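Local atomic coordinates of small archaeal modifier protein 1 (Haloferax volcanii DS2, PDB entry 4HRO), a protein that is attached covalently to lysines of target proteins through its C-terminal glycine, and also carries sulfur in molybdenum cofactor biosynthesis. Residues L63-A68 with G78-L83; M4-F9 with D33-L38. One frame throughout, in Å; residues are numbered along the deposited sequence.

Contact 1. Residues L63-A68 with G78-L83; sequences LRNGEA and GDELAL. With CA (calcium ion), chain C.
Arg-64 is extended from CG to NE, and its guanidinium reaches the carboxylate of Asp-79. CG lies anti to the backbone N (chi1 175°) and packs 3.8 Å from CD2 of Leu-81, so the aliphatic part of the arginine lies against a buried leucine while the charge stays beyond it. The guanidinium edge then meets the acid: NE donates to OD2 of Asp-79 at 2.8 Å, almost within the guanidinium plane but 45° above the carboxylate plane, and NH2 adds two weak bonds. Ala-76 N also bonds OD2. An alanine in place of Arg-64 would probably leave the Asp-79 carboxylate without its counter-charge and Leu-81 CD2 with less aliphatic cover. On the opposite face, CB of Leu-63 and CB of Ala-82 meet more loosely, at 4.2 Å. On the solvent side the chain turns away from strand 80-84 after Asn-65, whose N donates to Glu-80 O at 2.8 Å; Gly-66 N reaches that oxygen only through a water. The exposed Glu-80 binds a calcium ion through both carboxylate oxygens. Asn-65 and Gly-66, both with positive phi, which favours glycine at the second, form the corners of a type I' turn joining strands 61-64 and 67-68 in a tight beta hairpin at the edge of the beta-grasp sheet.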
ATOM      1  N   LEU A  63      -5.806  -0.658   4.710  1.00  6.90           N
ATOM      2  CA  LEU A  63      -6.941   0.219   4.944  1.00  7.44           C
ATOM      3  C   LEU A  63      -6.992   1.317   3.912  1.00  7.09           C
ATOM      4  O   LEU A  63      -5.951   1.825   3.461  1.00  7.40           O
ATOM      5  CB  LEU A  63      -6.889   0.864   6.325  1.00  8.18           C
ATOM      6  CG  LEU A  63      -6.719  -0.027   7.538  1.00 11.56           C
ATOM      7  CD1 LEU A  63      -6.835   0.825   8.797  1.00 14.50           C
ATOM      8  CD2 LEU A  63      -7.694  -1.161   7.576  1.00 14.78           C
ATOM      9  N   ARG A  64      -8.213   1.707   3.562  1.00  7.17           N
ATOM     10  CA  ARG A  64      -8.473   2.879   2.745  1.00  6.87           C
ATOM     11  C   ARG A  64      -9.380   3.796   3.561  1.00  7.08           C
ATOM     12  O   ARG A  64     -10.503   3.410   3.927  1.00  7.05           O
ATOM     13  CB  ARG A  64      -9.174   2.493   1.439  1.00  7.70           C
ATOM     14  CG  ARG A  64      -9.559   3.687   0.612  1.00  7.47           C
ATOM     15  CD  ARG A  64     -10.369   3.329  -0.594  1.00  8.66           C
ATOM     16  NE  ARG A  64     -10.593   4.532  -1.386  1.00  9.24           N
ATOM     17  CZ  ARG A  64     -11.712   4.818  -2.046  1.00 11.54           C
ATOM     18  NH1 ARG A  64     -12.761   3.990  -2.054  1.00 13.96           N
ATOM     19  NH2 ARG A  64     -11.776   5.959  -2.721  1.00 14.03           N
ATOM     20  N   ASN A  65      -8.911   5.000   3.874  1.00  7.16           N
ATOM     21  CA  ASN A  65      -9.669   5.967   4.649  1.00  8.32           C
ATOM     22  C   ASN A  65     -10.240   5.332   5.916  1.00  8.68           C
ATOM     23  O   ASN A  65     -11.395   5.551   6.276  1.00 10.44           O
ATOM     24  CB  ASN A  65     -10.744   6.612   3.772  1.00  8.72           C
ATOM     25  CG  ASN A  65     -10.172   7.280   2.533  1.00  9.06           C
ATOM     26  OD1 ASN A  65     -10.746   7.215   1.442  1.00 11.00           O
ATOM     27  ND2 ASN A  65      -9.048   7.925   2.693  1.00  7.46           N
ATOM     28  N   GLY A  66      -9.406   4.564   6.606  1.00  8.54           N
ATOM     29  CA  GLY A  66      -9.728   4.017   7.921  1.00  9.94           C
ATOM     30  C   GLY A  66     -10.526   2.725   7.921  1.00 10.80           C
ATOM     31  O   GLY A  66     -10.832   2.210   8.993  1.00 12.58           O
ATOM     32  N   GLU A  67     -10.872   2.185   6.758  1.00 10.56           N
ATOM     33  CA  GLU A  67     -11.656   0.943   6.675  1.00 11.12           C
ATOM     34  C   GLU A  67     -10.874  -0.118   5.919  1.00 10.32           C
ATOM     35  O   GLU A  67     -10.197   0.195   4.930  1.00  9.34           O
ATOM     36  CB  GLU A  67     -12.978   1.196   5.943  1.00 12.50           C
ATOM     37  CG  GLU A  67     -13.864   2.294   6.531  1.00 16.77           C
ATOM     38  CD  GLU A  67     -15.161   2.475   5.745  1.00 21.68           C
ATOM     39  OE1 GLU A  67     -15.396   3.589   5.217  1.00 25.75           O
ATOM     40  OE2 GLU A  67     -15.937   1.500   5.638  1.00 24.19           O
ATOM     41  N   ALA A  68     -10.953  -1.370   6.372  1.00 10.72           N
ATOM     42  CA  ALA A  68     -10.319  -2.475   5.664  1.00 10.91           C
ATOM     43  C   ALA A  68     -10.751  -2.473   4.202  1.00 10.57           C
ATOM     44  O   ALA A  68     -11.937  -2.325   3.905  1.00 11.66           O
ATOM     45  CB  ALA A  68     -10.665  -3.815   6.336  1.00 12.78           C
ATOM     46  N   GLY A  78      -6.613  12.157  -2.875  1.00  8.59           N
ATOM     47  CA  GLY A  78      -6.692  12.534  -1.470  1.00  9.19           C
ATOM     48  C   GLY A  78      -6.819  11.360  -0.513  1.00  8.43           C
ATOM     49  O   GLY A  78      -6.862  11.557   0.700  1.00  9.58           O
ATOM     50  N   ASP A  79      -6.868  10.124  -1.012  1.00  7.55           N
ATOM     51  CA  ASP A  79      -7.042   8.974  -0.136  1.00  7.19           C
ATOM     52  C   ASP A  79      -5.881   8.850   0.853  1.00  6.55           C
ATOM     53  O   ASP A  79      -4.730   9.190   0.555  1.00  7.20           O
ATOM     54  CB  ASP A  79      -7.128   7.662  -0.921  1.00  8.02           C
ATOM     55  CG  ASP A  79      -8.505   7.335  -1.436  1.00  9.09           C
ATOM     56  OD1 ASP A  79      -9.493   8.019  -1.119  1.00  9.96           O
ATOM     57  OD2 ASP A  79      -8.575   6.332  -2.179  1.00 10.21           O
ATOM     58  N   GLU A  80      -6.221   8.337   2.027  1.00  6.46           N
ATOM     59  CA  GLU A  80      -5.310   7.979   3.088  1.00  6.02           C
ATOM     60  C   GLU A  80      -5.295   6.460   3.168  1.00  5.75           C
ATOM     61  O   GLU A  80      -6.241   5.839   3.685  1.00  6.81           O
ATOM     62  CB  GLU A  80      -5.795   8.590   4.406  1.00  5.94           C
ATOM     63  CG  GLU A  80      -5.765  10.101   4.340  1.00  7.07           C
ATOM     64  CD  GLU A  80      -6.429  10.797   5.506  1.00  6.77           C
ATOM     65  OE1 GLU A  80      -7.156  10.185   6.295  1.00  8.80           O
ATOM     66  OE2 GLU A  80      -6.273  12.014   5.662  1.00 10.94           O
ATOM     67  N   LEU A  81      -4.243   5.855   2.629  1.00  5.35           N
ATOM     68  CA  LEU A  81      -4.094   4.404   2.608  1.00  5.24           C
ATOM     69  C   LEU A  81      -3.135   4.018   3.713  1.00  5.51           C
ATOM     70  O   LEU A  81      -2.185   4.745   3.996  1.00  5.96           O
ATOM     71  CB  LEU A  81      -3.559   3.954   1.236  1.00  5.49           C
ATOM     72  CG  LEU A  81      -4.367   4.458   0.028  1.00  6.14           C
ATOM     73  CD1 LEU A  81      -3.714   3.970  -1.272  1.00  8.01           C
ATOM     74  CD2 LEU A  81      -5.828   4.073   0.098  1.00  8.51           C
ATOM     75  N   ALA A  82      -3.353   2.872   4.336  1.00  5.54           N
ATOM     76  CA  ALA A  82      -2.488   2.410   5.428  1.00  6.36           C
ATOM     77  C   ALA A  82      -2.153   0.946   5.241  1.00  6.10           C
ATOM     78  O   ALA A  82      -3.009   0.142   4.835  1.00  6.51           O
ATOM     79  CB  ALA A  82      -3.129   2.641   6.792  1.00  7.20           C
ATOM     80  N   LEU A  83      -0.917   0.595   5.562  1.00  6.09           N
ATOM     81  CA  LEU A  83      -0.418  -0.749   5.422  1.00  6.38           C
ATOM     82  C   LEU A  83       0.189  -1.185   6.747  1.00  7.03           C
ATOM     83  O   LEU A  83       1.240  -0.655   7.169  1.00  7.09           O
ATOM     84  CB  LEU A  83       0.634  -0.790   4.318  1.00  7.19           C
ATOM     85  CG  LEU A  83       1.079  -2.164   3.833  1.00  7.92           C
ATOM     86  CD1 LEU A  83      -0.062  -2.909   3.193  1.00  9.23           C
ATOM     87  CD2 LEU A  83       2.224  -2.051   2.845  1.00  9.02           C
TER
HETATM   88 CA    CA C 101      -7.595  12.274   7.627  1.00  7.15          CA
HETATM   89  O   HOH W   1      -6.529   4.355   6.107  1.00 14.82           O
HETATM   90  O   HOH W   2      -9.466  10.965   8.339  1.00 10.11           O

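Contact 2. Residues M4-F9 with D33-L38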
ATOM      1  N   MET A   4      -2.293  10.394  -3.719  1.00  7.52           N
ATOM      2  CA  MET A   4      -2.736   9.882  -2.427  1.00  7.62           C
ATOM      3  C   MET A   4      -1.500   9.504  -1.629  1.00  7.20           C
ATOM      4  O   MET A   4      -0.378   9.660  -2.113  1.00  8.04           O
ATOM      5  CB  MET A   4      -3.722   8.715  -2.622  1.00  7.37           C
ATOM      6  CG  MET A   4      -3.157   7.544  -3.415  1.00  7.07           C
ATOM      7  SD  MET A   4      -4.408   6.423  -4.100  1.00  8.19           S
ATOM      8  CE  MET A   4      -5.165   7.510  -5.310  1.00  8.26           C
ATOM      9  N   GLU A   5      -1.689   8.982  -0.427  0.50  6.98           N
ATOM     10  CA  GLU A   5      -0.556   8.755   0.450  0.50  7.33           C
ATOM     11  C   GLU A   5      -0.747   7.500   1.272  0.50  6.55           C
ATOM     12  O   GLU A   5      -1.842   7.274   1.804  0.50  6.65           O
ATOM     13  CB  GLU A   5      -0.357   9.968   1.351  0.50  8.25           C
ATOM     14  CG  GLU A   5       0.958  10.007   2.091  0.50 10.18           C
ATOM     15  CD  GLU A   5       1.198  11.347   2.744  0.50 13.76           C
ATOM     16  OE1 GLU A   5       0.220  12.030   3.110  0.50 14.37           O
ATOM     17  OE2 GLU A   5       2.369  11.721   2.903  0.50 16.12           O
ATOM     18  N   TRP A   6       0.326   6.707   1.361  1.00  5.94           N
ATOM     19  CA  TRP A   6       0.397   5.534   2.211  1.00  6.08           C
ATOM     20  C   TRP A   6       1.039   5.898   3.542  1.00  6.05           C
ATOM     21  O   TRP A   6       2.053   6.619   3.583  1.00  7.23           O
ATOM     22  CB  TRP A   6       1.270   4.459   1.557  1.00  5.98           C
ATOM     23  CG  TRP A   6       0.600   3.713   0.459  1.00  5.86           C
ATOM     24  CD1 TRP A   6       0.669   3.972  -0.876  1.00  5.72           C
ATOM     25  CD2 TRP A   6      -0.249   2.577   0.608  1.00  5.73           C
ATOM     26  NE1 TRP A   6      -0.089   3.055  -1.578  1.00  5.72           N
ATOM     27  CE2 TRP A   6      -0.663   2.190  -0.683  1.00  5.16           C
ATOM     28  CE3 TRP A   6      -0.719   1.855   1.713  1.00  6.19           C
ATOM     29  CZ2 TRP A   6      -1.520   1.110  -0.897  1.00  5.74           C
ATOM     30  CZ3 TRP A   6      -1.567   0.786   1.496  1.00  6.28           C
ATOM     31  CH2 TRP A   6      -1.957   0.427   0.208  1.00  6.26           C
ATOM     32  N   LYS A   7       0.486   5.348   4.617  1.00  5.90           N
ATOM     33  CA  LYS A   7       1.165   5.264   5.897  1.00  6.31           C
ATOM     34  C   LYS A   7       1.625   3.848   6.134  1.00  6.03           C
ATOM     35  O   LYS A   7       0.899   2.887   5.846  1.00  7.06           O
ATOM     36  CB  LYS A   7       0.254   5.720   7.027  1.00  6.36           C
ATOM     37  CG  LYS A   7       0.333   7.219   7.220  1.00  7.43           C
ATOM     38  CD  LYS A   7      -0.460   7.671   8.407  1.00  7.96           C
ATOM     39  CE  LYS A   7       0.008   9.024   8.883  1.00  8.02           C
ATOM     40  NZ  LYS A   7      -0.867   9.517   9.954  1.00  8.65           N
ATOM     41  N   LEU A   8       2.857   3.744   6.632  1.00  5.93           N
ATOM     42  CA  LEU A   8       3.516   2.474   6.906  1.00  6.25           C
ATOM     43  C   LEU A   8       3.894   2.408   8.381  1.00  6.24           C
ATOM     44  O   LEU A   8       4.140   3.430   9.015  1.00  6.57           O
ATOM     45  CB  LEU A   8       4.805   2.370   6.090  1.00  6.99           C
ATOM     46  CG  LEU A   8       4.678   2.527   4.577  1.00  8.46           C
ATOM     47  CD1 LEU A   8       6.078   2.463   3.944  1.00 11.63           C
ATOM     48  CD2 LEU A   8       3.724   1.547   3.969  1.00 11.56           C
ATOM     49  N   PHE A   9       3.991   1.185   8.901  1.00  6.55           N
ATOM     50  CA  PHE A   9       4.184   0.935  10.322  1.00  6.72           C
ATOM     51  C   PHE A   9       5.235  -0.127  10.542  1.00  6.86           C
ATOM     52  O   PHE A   9       5.438  -1.019   9.707  1.00  7.88           O
ATOM     53  CB  PHE A   9       2.844   0.562  10.974  1.00  7.00           C
ATOM     54  CG  PHE A   9       1.837   1.647  10.835  1.00  5.95           C
ATOM     55  CD1 PHE A   9       1.753   2.642  11.791  1.00  6.82           C
ATOM     56  CD2 PHE A   9       1.059   1.741   9.709  1.00  6.71           C
ATOM     57  CE1 PHE A   9       0.879   3.697  11.635  1.00  7.09           C
ATOM     58  CE2 PHE A   9       0.179   2.799   9.545  1.00  7.34           C
ATOM     59  CZ  PHE A   9       0.101   3.778  10.493  1.00  7.69           C
ATOM     60  N   ASP A  33      -3.317  -1.567  -7.236  1.00  5.69           N
ATOM     61  CA  ASP A  33      -2.463  -0.751  -8.083  1.00  6.16           C
ATOM     62  C   ASP A  33      -1.718   0.302  -7.253  1.00  5.75           C
ATOM     63  O   ASP A  33      -0.526   0.546  -7.474  1.00  5.98           O
ATOM     64  CB  ASP A  33      -3.264  -0.042  -9.172  1.00  6.98           C
ATOM     65  CG  ASP A  33      -3.878  -0.978 -10.184  1.00  7.69           C
ATOM     66  OD1 ASP A  33      -3.315  -2.057 -10.442  1.00  9.77           O
ATOM     67  OD2 ASP A  33      -4.933  -0.616 -10.721  1.00  9.19           O
ATOM     68  N   ALA A  34      -2.394   0.917  -6.283  1.00  5.51           N
ATOM     69  CA  ALA A  34      -1.729   1.888  -5.403  1.00  5.43           C
ATOM     70  C   ALA A  34      -0.654   1.210  -4.534  1.00  5.39           C
ATOM     71  O   ALA A  34       0.398   1.809  -4.264  1.00  5.63           O
ATOM     72  CB  ALA A  34      -2.748   2.610  -4.528  1.00  6.13           C
ATOM     73  N   LEU A  35      -0.900  -0.037  -4.131  1.00  5.05           N
ATOM     74  CA  LEU A  35       0.091  -0.796  -3.384  1.00  5.45           C
ATOM     75  C   LEU A  35       1.316  -1.107  -4.253  1.00  5.36           C
ATOM     76  O   LEU A  35       2.456  -1.002  -3.804  1.00  5.60           O
ATOM     77  CB  LEU A  35      -0.565  -2.062  -2.836  1.00  5.09           C
ATOM     78  CG  LEU A  35       0.319  -2.991  -2.023  1.00  6.28           C
ATOM     79  CD1 LEU A  35       0.980  -2.277  -0.840  1.00  7.64           C
ATOM     80  CD2 LEU A  35      -0.500  -4.193  -1.560  1.00  7.65           C
ATOM     81  N   ASP A  36       1.082  -1.465  -5.507  1.00  5.67           N
ATOM     82  CA  ASP A  36       2.180  -1.691  -6.442  1.00  6.07           C
ATOM     83  C   ASP A  36       2.969  -0.409  -6.696  1.00  5.29           C
ATOM     84  O   ASP A  36       4.190  -0.458  -6.871  1.00  5.82           O
ATOM     85  CB  ASP A  36       1.656  -2.250  -7.761  1.00  5.88           C
ATOM     86  CG  ASP A  36       1.348  -3.749  -7.704  1.00  6.52           C
ATOM     87  OD1 ASP A  36       1.680  -4.422  -6.691  1.00  7.30           O
ATOM     88  OD2 ASP A  36       0.767  -4.242  -8.699  1.00  6.60           O
ATOM     89  N   ALA A  37       2.298   0.743  -6.691  1.00  5.98           N
ATOM     90  CA  ALA A  37       3.007   2.028  -6.815  1.00  6.32           C
ATOM     91  C   ALA A  37       3.900   2.274  -5.594  1.00  6.55           C
ATOM     92  O   ALA A  37       5.032   2.733  -5.739  1.00  6.99           O
ATOM     93  CB  ALA A  37       2.017   3.170  -7.018  1.00  7.33           C
ATOM     94  N   LEU A  38       3.405   1.950  -4.402  1.00  5.83           N
ATOM     95  CA  LEU A  38       4.208   2.055  -3.190  1.00  6.28           C
ATOM     96  C   LEU A  38       5.454   1.177  -3.286  1.00  5.92           C
ATOM     97  O   LEU A  38       6.560   1.601  -2.968  1.00  5.96           O
ATOM     98  CB  LEU A  38       3.371   1.646  -1.982  1.00  6.28           C
ATOM     99  CG  LEU A  38       4.133   1.400  -0.681  1.00  7.15           C
ATOM    100  CD1 LEU A  38       4.819   2.653  -0.158  1.00  9.50           C
ATOM    101  CD2 LEU A  38       3.183   0.856   0.363  1.00  8.69           C
TER
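Trp-6 projects from strand 2-8 onto helix 31-41, which packs across the sheet as the helix grasped in the ubiquitin-like beta-grasp fold. The axes of strand 4-8 and helix 33-38 approach to 9.7 Å, at 69°, and the large indole spans much of that separation. Its CG is anti to the carbonyl carbon (chi1 -77°), which starts the ring toward the helix. Leu-38 lies over one face: CD2 stands 3.9 Å from the centroid of the five-membered ring, 16° off its normal, a CH-pi contact, while CB of the same leucine approaches CD1. A leucine suits this place because its CB and CD2 can both lie against the flat ring. Leu-35 instead crosses the tryptophan at about a right angle, its CB 3.8 Å from CZ2. Leu-8 and Leu-38 slide past each other in opposite directions, their CD2 atoms meeting at 3.7 Å. The small side chain of Ala-34 lets the helix backbone come close to the indole, and Ala-34 CB packs 4.2 Å from Met-4 SD. The buried indole N-H thereby finds a polar partner near the ring plane: NE1 donates a weak, bent bond to Ala-34 O at 3.0 Å, an oxygen that also accepts from Leu-38 N.

How the contacts relate
Contacts 1 and 2 meet where strand 80-84 runs beside strand 2-8, and their centres are about 9 Å apart. The two strands are parallel neighbours: Leu-81 N lies 2.9 Å from Glu-5 O, and Leu-81 O lies 2.8 Å from Lys-7 N, both probable hydrogen bonds. Leu-81 joins the interiors as well, since its side chain touches Met-4, Trp-6 and Ala-34. Leu-83 adds a second connection, packing on Trp-6, Leu-35 and Leu-38. Contact 2 is thus the buried centre and contact 1 its more exposed flank, with the calcium bound on the contact 1 side. The C-terminal glycine used in conjugation follows strand 80-84 in the sequence.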